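Local coordinates for protein FAD dependent oxidoreductase (Chelativorans sp. BNC1, PDB 6PXS) that uses FAD to oxidise iminodiacetate, an intermediate of EDTA breakdown, as an oxidase of the DadA family, at residues Ala40-Ala52 against Val242-Phe254. Residues are numbered along the deposited sequence; the frame is centred on the assembly and turned at random.
Sequences AGAGVVCPWATEA and VVLPMNSYYMLAF. With FAD (flavin-adenine dinucleotide), chain E.
A42 meets the ring of Y250 at its edge, near the ring plane, its CB 3.4 Å from Y250 CE1. Y250 CG sits between the backbone N and the carbonyl carbon (chi1 53°), a torsion that turns the CE1 edge of the ring to this methyl, with its OH 3.5 Å from FAD N5. The carbonyl O of A42 lies in the plane of the F254 ring, at its edge, and 3.8 Å from L252 CD1. The backbone angles of G43 would jam a CB against the carbonyl O of A42, which calls for glycine; its N donates to FAD O4, and V44 N does so more straightly (3.1 Å, 170°). Two backbone N-H groups thus grip one flavin carbonyl, as befits a flavin-binding segment of this DAO-type, Rossmann-related oxidoreductase, while 242-254 doubles back on itself, V243 N bonding to M251 O and M251 N returning a weak bond to V243 O, and brings Y250 to the flavin as well. V44 divides its methyls: CG1, anti to the backbone N (chi1 175°), meets V242 CG1 at 3.7 Å, and CG2 reaches L252 CD2 at 3.9 Å. Cutting V44 back to an alanine removes both methyls and would probably open a gap between V242 and L252 beside the flavin-binding backbone. Further on, C46 SG and A49 CB both approach L244 CD1, and A90 and V92 of strand 90-93 also touch them. M246 brings CE to A49 O, alongside helix 97-111.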
ATOM      1  N   ALA A  40       5.815  -8.419  12.299  1.00 26.24           N
ATOM      2  CA  ALA A  40       6.141  -9.355  11.234  1.00 32.65           C
ATOM      3  C   ALA A  40       6.316 -10.781  11.731  1.00 38.28           C
ATOM      4  O   ALA A  40       6.667 -11.660  10.935  1.00 39.75           O
ATOM      5  CB  ALA A  40       7.418  -8.907  10.508  1.00 30.17           C
ATOM      6  N   GLY A  41       6.083 -11.039  13.014  1.00 40.25           N
ATOM      7  CA  GLY A  41       6.270 -12.367  13.562  1.00 39.61           C
ATOM      8  C   GLY A  41       5.316 -13.389  12.982  1.00 43.27           C
ATOM      9  O   GLY A  41       4.103 -13.163  12.933  1.00 48.88           O
ATOM     10  N   ALA A  42       5.859 -14.523  12.537  1.00 46.23           N
ATOM     11  CA  ALA A  42       5.026 -15.584  11.982  1.00 49.83           C
ATOM     12  C   ALA A  42       3.966 -16.019  12.984  1.00 48.60           C
ATOM     13  O   ALA A  42       2.763 -15.890  12.732  1.00 46.34           O
ATOM     14  CB  ALA A  42       5.901 -16.769  11.568  1.00 50.11           C
ATOM     15  N   GLY A  43       4.400 -16.529  14.135  1.00 50.87           N
ATOM     16  CA  GLY A  43       3.480 -16.881  15.197  1.00 52.12           C
ATOM     17  C   GLY A  43       3.369 -18.365  15.480  1.00 51.71           C
ATOM     18  O   GLY A  43       2.284 -18.852  15.806  1.00 54.03           O
ATOM     19  N   VAL A  44       4.474 -19.094  15.365  1.00 48.69           N
ATOM     20  CA  VAL A  44       4.496 -20.521  15.663  1.00 44.06           C
ATOM     21  C   VAL A  44       4.903 -20.715  17.117  1.00 44.81           C
ATOM     22  O   VAL A  44       5.863 -20.096  17.592  1.00 46.95           O
ATOM     23  CB  VAL A  44       5.456 -21.265  14.722  1.00 42.21           C
ATOM     24  CG1 VAL A  44       5.567 -22.726  15.128  1.00 41.34           C
ATOM     25  CG2 VAL A  44       4.984 -21.142  13.285  1.00 44.24           C
ATOM     26  N   VAL A  45       4.173 -21.575  17.827  1.00 43.73           N
ATOM     27  CA  VAL A  45       4.453 -21.891  19.227  1.00 43.12           C
ATOM     28  C   VAL A  45       4.528 -23.414  19.323  1.00 45.12           C
ATOM     29  O   VAL A  45       3.518 -24.090  19.544  1.00 47.97           O
ATOM     30  CB  VAL A  45       3.396 -21.328  20.182  1.00 42.65           C
ATOM     31  CG1 VAL A  45       3.752 -21.660  21.620  1.00 45.23           C
ATOM     32  CG2 VAL A  45       3.262 -19.825  19.994  1.00 42.68           C
ATOM     33  N   CYS A  46       5.732 -23.962  19.170  1.00 45.71           N
ATOM     34  CA  CYS A  46       5.934 -25.406  19.178  1.00 46.91           C
ATOM     35  C   CYS A  46       7.406 -25.709  19.443  1.00 46.69           C
ATOM     36  O   CYS A  46       8.169 -25.964  18.502  1.00 47.92           O
ATOM     37  CB  CYS A  46       5.480 -26.015  17.851  1.00 46.44           C
ATOM     38  SG  CYS A  46       5.409 -27.818  17.851  1.00 51.76           S
ATOM     39  N   PRO A  47       7.842 -25.696  20.708  1.00 47.36           N
ATOM     40  CA  PRO A  47       9.284 -25.749  20.988  1.00 51.15           C
ATOM     41  C   PRO A  47       9.892 -27.142  20.983  1.00 51.76           C
ATOM     42  O   PRO A  47      11.121 -27.254  20.875  1.00 52.13           O
ATOM     43  CB  PRO A  47       9.378 -25.134  22.390  1.00 54.98           C
ATOM     44  CG  PRO A  47       8.093 -25.553  23.038  1.00 53.14           C
ATOM     45  CD  PRO A  47       7.048 -25.547  21.941  1.00 49.32           C
ATOM     46  N   TRP A  48       9.090 -28.200  21.097  1.00 53.70           N
ATOM     47  CA  TRP A  48       9.641 -29.523  21.368  1.00 56.29           C
ATOM     48  C   TRP A  48      10.475 -30.067  20.215  1.00 59.54           C
ATOM     49  O   TRP A  48      11.260 -30.999  20.425  1.00 59.54           O
ATOM     50  CB  TRP A  48       8.507 -30.495  21.696  1.00 57.75           C
ATOM     51  CG  TRP A  48       7.559 -29.952  22.721  1.00 59.88           C
ATOM     52  CD1 TRP A  48       7.731 -29.942  24.073  1.00 62.09           C
ATOM     53  CD2 TRP A  48       6.293 -29.329  22.472  1.00 60.13           C
ATOM     54  NE1 TRP A  48       6.650 -29.354  24.682  1.00 61.65           N
ATOM     55  CE2 TRP A  48       5.754 -28.968  23.721  1.00 61.75           C
ATOM     56  CE3 TRP A  48       5.565 -29.042  21.314  1.00 60.46           C
ATOM     57  CZ2 TRP A  48       4.517 -28.337  23.846  1.00 63.54           C
ATOM     58  CZ3 TRP A  48       4.338 -28.414  21.440  1.00 61.44           C
ATOM     59  CH2 TRP A  48       3.827 -28.069  22.696  1.00 62.18           C
ATOM     60  N   ALA A  49      10.339 -29.509  19.014  1.00 59.29           N
ATOM     61  CA  ALA A  49      11.056 -29.998  17.845  1.00 60.03           C
ATOM     62  C   ALA A  49      12.312 -29.198  17.534  1.00 62.08           C
ATOM     63  O   ALA A  49      12.967 -29.471  16.525  1.00 61.46           O
ATOM     64  CB  ALA A  49      10.134 -29.989  16.623  1.00 60.93           C
ATOM     65  N   THR A  50      12.669 -28.225  18.370  1.00 64.98           N
ATOM     66  CA  THR A  50      13.788 -27.351  18.050  1.00 67.38           C
ATOM     67  C   THR A  50      15.094 -28.133  18.012  1.00 72.67           C
ATOM     68  O   THR A  50      15.332 -29.025  18.831  1.00 73.21           O
ATOM     69  CB  THR A  50      13.890 -26.219  19.073  1.00 66.72           C
ATOM     70  OG1 THR A  50      12.638 -25.529  19.143  1.00 71.10           O
ATOM     71  CG2 THR A  50      14.981 -25.235  18.671  1.00 65.25           C
ATOM     72  N   GLU A  51      15.944 -27.784  17.046  1.00 75.72           N
ATOM     73  CA  GLU A  51      17.250 -28.418  16.923  1.00 80.18           C
ATOM     74  C   GLU A  51      18.258 -27.825  17.898  1.00 81.41           C
ATOM     75  O   GLU A  51      19.208 -28.510  18.295  1.00 81.35           O
ATOM     76  CB  GLU A  51      17.761 -28.274  15.487  1.00 84.62           C
ATOM     77  CG  GLU A  51      18.806 -29.301  15.084  1.00 91.31           C
ATOM     78  CD  GLU A  51      19.277 -29.116  13.654  1.00 93.61           C
ATOM     79  OE1 GLU A  51      18.797 -28.176  12.984  1.00 93.15           O
ATOM     80  OE2 GLU A  51      20.126 -29.912  13.198  1.00 95.55           O
ATOM     81  N   ALA A  52      18.069 -26.570  18.296  1.00 85.19           N
ATOM     82  CA  ALA A  52      18.990 -25.903  19.205  1.00 85.43           C
ATOM     83  C   ALA A  52      18.782 -26.430  20.618  1.00 91.31           C
ATOM     84  O   ALA A  52      17.698 -26.275  21.190  1.00 92.65           O
ATOM     85  CB  ALA A  52      18.784 -24.391  19.159  1.00 86.26           C
ATOM     86  N   VAL A 242       0.421 -26.605  12.054  1.00 47.28           N
ATOM     87  CA  VAL A 242       1.691 -25.981  11.713  1.00 43.41           C
ATOM     88  C   VAL A 242       2.571 -27.011  11.016  1.00 42.90           C
ATOM     89  O   VAL A 242       2.439 -28.221  11.233  1.00 44.41           O
ATOM     90  CB  VAL A 242       2.370 -25.421  12.979  1.00 45.60           C
ATOM     91  CG1 VAL A 242       3.705 -24.778  12.637  1.00 48.42           C
ATOM     92  CG2 VAL A 242       1.455 -24.425  13.679  1.00 45.39           C
ATOM     93  N   VAL A 243       3.476 -26.533  10.166  1.00 39.84           N
ATOM     94  CA  VAL A 243       4.403 -27.391   9.436  1.00 40.04           C
ATOM     95  C   VAL A 243       5.820 -26.929   9.740  1.00 38.92           C
ATOM     96  O   VAL A 243       6.123 -25.734   9.645  1.00 39.43           O
ATOM     97  CB  VAL A 243       4.131 -27.363   7.920  1.00 41.60           C
ATOM     98  CG1 VAL A 243       5.067 -28.315   7.194  1.00 41.63           C
ATOM     99  CG2 VAL A 243       2.678 -27.716   7.638  1.00 42.27           C
ATOM    100  N   LEU A 244       6.684 -27.878  10.104  1.00 41.28           N
ATOM    101  CA  LEU A 244       8.070 -27.600  10.478  1.00 43.46           C
ATOM    102  C   LEU A 244       8.983 -28.518   9.676  1.00 47.78           C
ATOM    103  O   LEU A 244       9.332 -29.617  10.131  1.00 49.16           O
ATOM    104  CB  LEU A 244       8.285 -27.794  11.977  1.00 42.99           C
ATOM    105  CG  LEU A 244       7.339 -27.028  12.902  1.00 40.94           C
ATOM    106  CD1 LEU A 244       7.615 -27.384  14.354  1.00 42.94           C
ATOM    107  CD2 LEU A 244       7.468 -25.532  12.686  1.00 38.43           C
ATOM    108  N   PRO A 245       9.391 -28.105   8.473  1.00 52.46           N
ATOM    109  CA  PRO A 245      10.278 -28.951   7.659  1.00 56.92           C
ATOM    110  C   PRO A 245      11.696 -29.070   8.193  1.00 58.40           C
ATOM    111  O   PRO A 245      12.514 -29.754   7.566  1.00 57.12           O
ATOM    112  CB  PRO A 245      10.262 -28.257   6.288  1.00 55.52           C
ATOM    113  CG  PRO A 245       9.889 -26.849   6.575  1.00 54.18           C
ATOM    114  CD  PRO A 245       8.977 -26.886   7.758  1.00 52.31           C
ATOM    115  N   MET A 246      12.017 -28.434   9.319  1.00 63.26           N
ATOM    116  CA  MET A 246      13.327 -28.585   9.953  1.00 66.92           C
ATOM    117  C   MET A 246      14.453 -28.214   8.991  1.00 66.61           C
ATOM    118  O   MET A 246      15.470 -28.905   8.899  1.00 68.55           O
ATOM    119  CB  MET A 246      13.514 -30.008  10.481  1.00 69.20           C
ATOM    120  CG  MET A 246      12.462 -30.436  11.490  1.00 71.17           C
ATOM    121  SD  MET A 246      12.370 -29.343  12.920  1.00 74.11           S
ATOM    122  CE  MET A 246      14.066 -29.392  13.494  1.00 76.14           C
ATOM    123  N   ASN A 247      14.266 -27.113   8.263  1.00 61.05           N
ATOM    124  CA  ASN A 247      15.276 -26.617   7.339  1.00 58.50           C
ATOM    125  C   ASN A 247      15.377 -25.099   7.407  1.00 59.64           C
ATOM    126  O   ASN A 247      15.675 -24.447   6.400  1.00 61.77           O
ATOM    127  CB  ASN A 247      14.970 -27.058   5.907  1.00 55.27           C
ATOM    128  CG  ASN A 247      13.671 -26.480   5.387  1.00 53.79           C
ATOM    129  OD1 ASN A 247      12.875 -25.929   6.147  1.00 53.01           O
ATOM    130  ND2 ASN A 247      13.444 -26.608   4.085  1.00 53.20           N
ATOM    131  N   SER A 248      15.125 -24.523   8.581  1.00 57.54           N
ATOM    132  CA  SER A 248      15.091 -23.085   8.826  1.00 54.10           C
ATOM    133  C   SER A 248      13.832 -22.434   8.268  1.00 48.15           C
ATOM    134  O   SER A 248      13.627 -21.233   8.482  1.00 47.44           O
ATOM    135  CB  SER A 248      16.315 -22.361   8.244  1.00 54.86           C
ATOM    136  OG  SER A 248      16.269 -22.332   6.827  1.00 51.46           O
ATOM    137  N   TYR A 249      12.985 -23.178   7.563  1.00 42.40           N
ATOM    138  CA  TYR A 249      11.741 -22.664   7.012  1.00 42.86           C
ATOM    139  C   TYR A 249      10.567 -23.365   7.681  1.00 42.49           C
ATOM    140  O   TYR A 249      10.732 -24.333   8.428  1.00 43.83           O
ATOM    141  CB  TYR A 249      11.692 -22.855   5.490  1.00 43.66           C
ATOM    142  CG  TYR A 249      12.797 -22.128   4.756  1.00 45.26           C
ATOM    143  CD1 TYR A 249      12.707 -20.766   4.504  1.00 42.96           C
ATOM    144  CD2 TYR A 249      13.932 -22.800   4.321  1.00 45.14           C
ATOM    145  CE1 TYR A 249      13.714 -20.093   3.838  1.00 40.57           C
ATOM    146  CE2 TYR A 249      14.944 -22.136   3.652  1.00 41.83           C
ATOM    147  CZ  TYR A 249      14.829 -20.783   3.414  1.00 42.91           C
ATOM    148  OH  TYR A 249      15.833 -20.114   2.749  1.00 47.00           O
ATOM    149  N   TYR A 250       9.372 -22.860   7.402  1.00 38.08           N
ATOM    150  CA  TYR A 250       8.154 -23.327   8.057  1.00 35.12           C
ATOM    151  C   TYR A 250       6.967 -22.674   7.362  1.00 35.96           C
ATOM    152  O   TYR A 250       7.125 -21.907   6.409  1.00 37.89           O
ATOM    153  CB  TYR A 250       8.175 -23.002   9.551  1.00 32.48           C
ATOM    154  CG  TYR A 250       8.451 -21.547   9.851  1.00 32.72           C
ATOM    155  CD1 TYR A 250       7.418 -20.617   9.891  1.00 35.73           C
ATOM    156  CD2 TYR A 250       9.742 -21.101  10.093  1.00 34.38           C
ATOM    157  CE1 TYR A 250       7.665 -19.284  10.166  1.00 34.31           C
ATOM    158  CE2 TYR A 250      10.000 -19.769  10.369  1.00 36.90           C
ATOM    159  CZ  TYR A 250       8.959 -18.866  10.404  1.00 35.96           C
ATOM    160  OH  TYR A 250       9.212 -17.542  10.679  1.00 37.07           O
ATOM    161  N   MET A 251       5.770 -22.988   7.846  1.00 35.73           N
ATOM    162  CA  MET A 251       4.565 -22.342   7.351  1.00 35.76           C
ATOM    163  C   MET A 251       3.399 -22.735   8.243  1.00 36.54           C
ATOM    164  O   MET A 251       3.404 -23.807   8.853  1.00 37.87           O
ATOM    165  CB  MET A 251       4.281 -22.719   5.894  1.00 36.25           C
ATOM    166  CG  MET A 251       4.019 -24.192   5.666  1.00 42.12           C
ATOM    167  SD  MET A 251       3.901 -24.582   3.909  1.00 46.38           S
ATOM    168  CE  MET A 251       3.199 -26.224   3.991  1.00 50.50           C
ATOM    169  N   LEU A 252       2.406 -21.851   8.309  1.00 36.75           N
ATOM    170  CA  LEU A 252       1.232 -22.058   9.143  1.00 36.03           C
ATOM    171  C   LEU A 252       0.031 -21.427   8.453  1.00 33.25           C
ATOM    172  O   LEU A 252       0.162 -20.754   7.428  1.00 32.68           O
ATOM    173  CB  LEU A 252       1.428 -21.470  10.546  1.00 39.22           C
ATOM    174  CG  LEU A 252       1.717 -19.968  10.634  1.00 39.20           C
ATOM    175  CD1 LEU A 252       1.520 -19.470  12.058  1.00 39.72           C
ATOM    176  CD2 LEU A 252       3.124 -19.644  10.154  1.00 37.24           C
ATOM    177  N   ALA A 253      -1.147 -21.647   9.033  1.00 35.11           N
ATOM    178  CA  ALA A 253      -2.396 -21.166   8.463  1.00 36.38           C
ATOM    179  C   ALA A 253      -3.218 -20.452   9.525  1.00 43.55           C
ATOM    180  O   ALA A 253      -3.146 -20.779  10.713  1.00 50.29           O
ATOM    181  CB  ALA A 253      -3.220 -22.313   7.871  1.00 35.58           C
ATOM    182  N   PHE A 254      -4.002 -19.473   9.081  1.00 41.82           N
ATOM    183  CA  PHE A 254      -4.929 -18.747   9.933  1.00 42.02           C
ATOM    184  C   PHE A 254      -6.351 -18.920   9.408  1.00 43.25           C
ATOM    185  O   PHE A 254      -6.579 -19.476   8.331  1.00 40.12           O
ATOM    186  CB  PHE A 254      -4.554 -17.263  10.018  1.00 40.11           C
ATOM    187  CG  PHE A 254      -3.271 -17.007  10.757  1.00 40.09           C
ATOM    188  CD1 PHE A 254      -3.201 -17.179  12.129  1.00 42.75           C
ATOM    189  CD2 PHE A 254      -2.135 -16.591  10.081  1.00 43.23           C
ATOM    190  CE1 PHE A 254      -2.022 -16.945  12.814  1.00 44.37           C
ATOM    191  CE2 PHE A 254      -0.953 -16.355  10.761  1.00 41.68           C
ATOM    192  CZ  PHE A 254      -0.897 -16.531  12.128  1.00 41.77           C
TER
HETATM  193  PA  FAD E 401      10.148  -5.293  18.758  1.00 34.20           P
HETATM  194  O1A FAD E 401      10.881  -4.852  17.546  1.00 31.30           O
HETATM  195  O2A FAD E 401       8.809  -5.976  18.467  1.00 37.43           O
HETATM  196  O5B FAD E 401       9.922  -4.112  19.765  1.00 36.36           O
HETATM  197  C5B FAD E 401      10.806  -2.972  19.795  1.00 41.88           C
HETATM  198  C4B FAD E 401       9.973  -1.721  19.898  1.00 43.79           C
HETATM  199  O4B FAD E 401      10.720  -0.697  20.597  1.00 50.20           O
HETATM  200  C3B FAD E 401       9.567  -1.111  18.556  1.00 41.67           C
HETATM  201  O3B FAD E 401       8.226  -0.641  18.607  1.00 38.21           O
HETATM  202  C2B FAD E 401      10.562   0.039  18.391  1.00 48.53           C
HETATM  203  O2B FAD E 401      10.053   1.083  17.569  1.00 45.90           O
HETATM  204  C1B FAD E 401      10.699   0.492  19.840  1.00 50.04           C
HETATM  205  N9A FAD E 401      11.911   1.252  20.127  1.00 64.90           N
HETATM  206  C8A FAD E 401      13.207   0.860  19.916  1.00 49.07           C
HETATM  207  N7A FAD E 401      14.098   1.756  20.268  1.00 55.79           N
HETATM  208  C5A FAD E 401      13.333   2.811  20.743  1.00 55.82           C
HETATM  209  C6A FAD E 401      13.675   4.071  21.270  1.00 55.56           C
HETATM  210  N6A FAD E 401      14.932   4.502  21.411  1.00 53.75           N
HETATM  211  N1A FAD E 401      12.667   4.887  21.650  1.00 51.65           N
HETATM  212  C2A FAD E 401      11.407   4.466  21.511  1.00 53.95           C
HETATM  213  N3A FAD E 401      10.968   3.301  21.029  1.00 49.50           N
HETATM  214  C4A FAD E 401      11.984   2.514  20.660  1.00 52.75           C
HETATM  215  N1  FAD E 401       9.047 -15.702  17.185  1.00 48.07           N
HETATM  216  C2  FAD E 401       8.367 -16.837  17.523  1.00 48.59           C
HETATM  217  O2  FAD E 401       8.276 -17.212  18.697  1.00 50.66           O
HETATM  218  N3  FAD E 401       7.755 -17.592  16.537  1.00 44.09           N
HETATM  219  C4  FAD E 401       7.760 -17.314  15.186  1.00 44.82           C
HETATM  220  O4  FAD E 401       7.181 -18.061  14.400  1.00 46.56           O
HETATM  221  C4X FAD E 401       8.488 -16.108  14.836  1.00 44.58           C
HETATM  222  N5  FAD E 401       8.544 -15.770  13.579  1.00 42.04           N
HETATM  223  C5X FAD E 401       9.238 -14.618  13.244  1.00 39.85           C
HETATM  224  C6  FAD E 401       9.307 -14.244  11.903  1.00 41.20           C
HETATM  225  C7  FAD E 401       9.987 -13.094  11.514  1.00 39.97           C
HETATM  226  C7M FAD E 401      10.041 -12.722  10.056  1.00 40.53           C
HETATM  227  C8  FAD E 401      10.622 -12.302  12.484  1.00 40.98           C
HETATM  228  C8M FAD E 401      11.369 -11.053  12.094  1.00 45.61           C
HETATM  229  C9  FAD E 401      10.553 -12.674  13.823  1.00 39.84           C
HETATM  230  C9A FAD E 401       9.870 -13.822  14.210  1.00 38.25           C
HETATM  231  N10 FAD E 401       9.781 -14.222  15.559  1.00 38.61           N
HETATM  232  C10 FAD E 401       9.100 -15.366  15.908  1.00 44.05           C
HETATM  233  C1' FAD E 401      10.435 -13.438  16.621  1.00 37.09           C
HETATM  234  C2' FAD E 401       9.551 -12.325  17.181  1.00 37.57           C
HETATM  235  O2' FAD E 401       8.811 -11.703  16.131  1.00 38.44           O
HETATM  236  C3' FAD E 401      10.438 -11.279  17.856  1.00 35.71           C
HETATM  237  O3' FAD E 401      11.455 -11.939  18.601  1.00 39.32           O
HETATM  238  C4' FAD E 401       9.695 -10.331  18.798  1.00 35.02           C
HETATM  239  O4' FAD E 401       8.656  -9.675  18.073  1.00 34.98           O
HETATM  240  C5' FAD E 401      10.631  -9.310  19.410  1.00 37.30           C
HETATM  241  O5' FAD E 401       9.867  -8.385  20.210  1.00 36.52           O
HETATM  242  P   FAD E 401      10.548  -7.126  20.864  1.00 36.98           P
HETATM  243  O1P FAD E 401      11.800  -7.578  21.623  1.00 41.73           O
HETATM  244  O2P FAD E 401       9.583  -6.317  21.652  1.00 34.01           O
HETATM  245  O3P FAD E 401      11.036  -6.307  19.591  1.00 38.96           O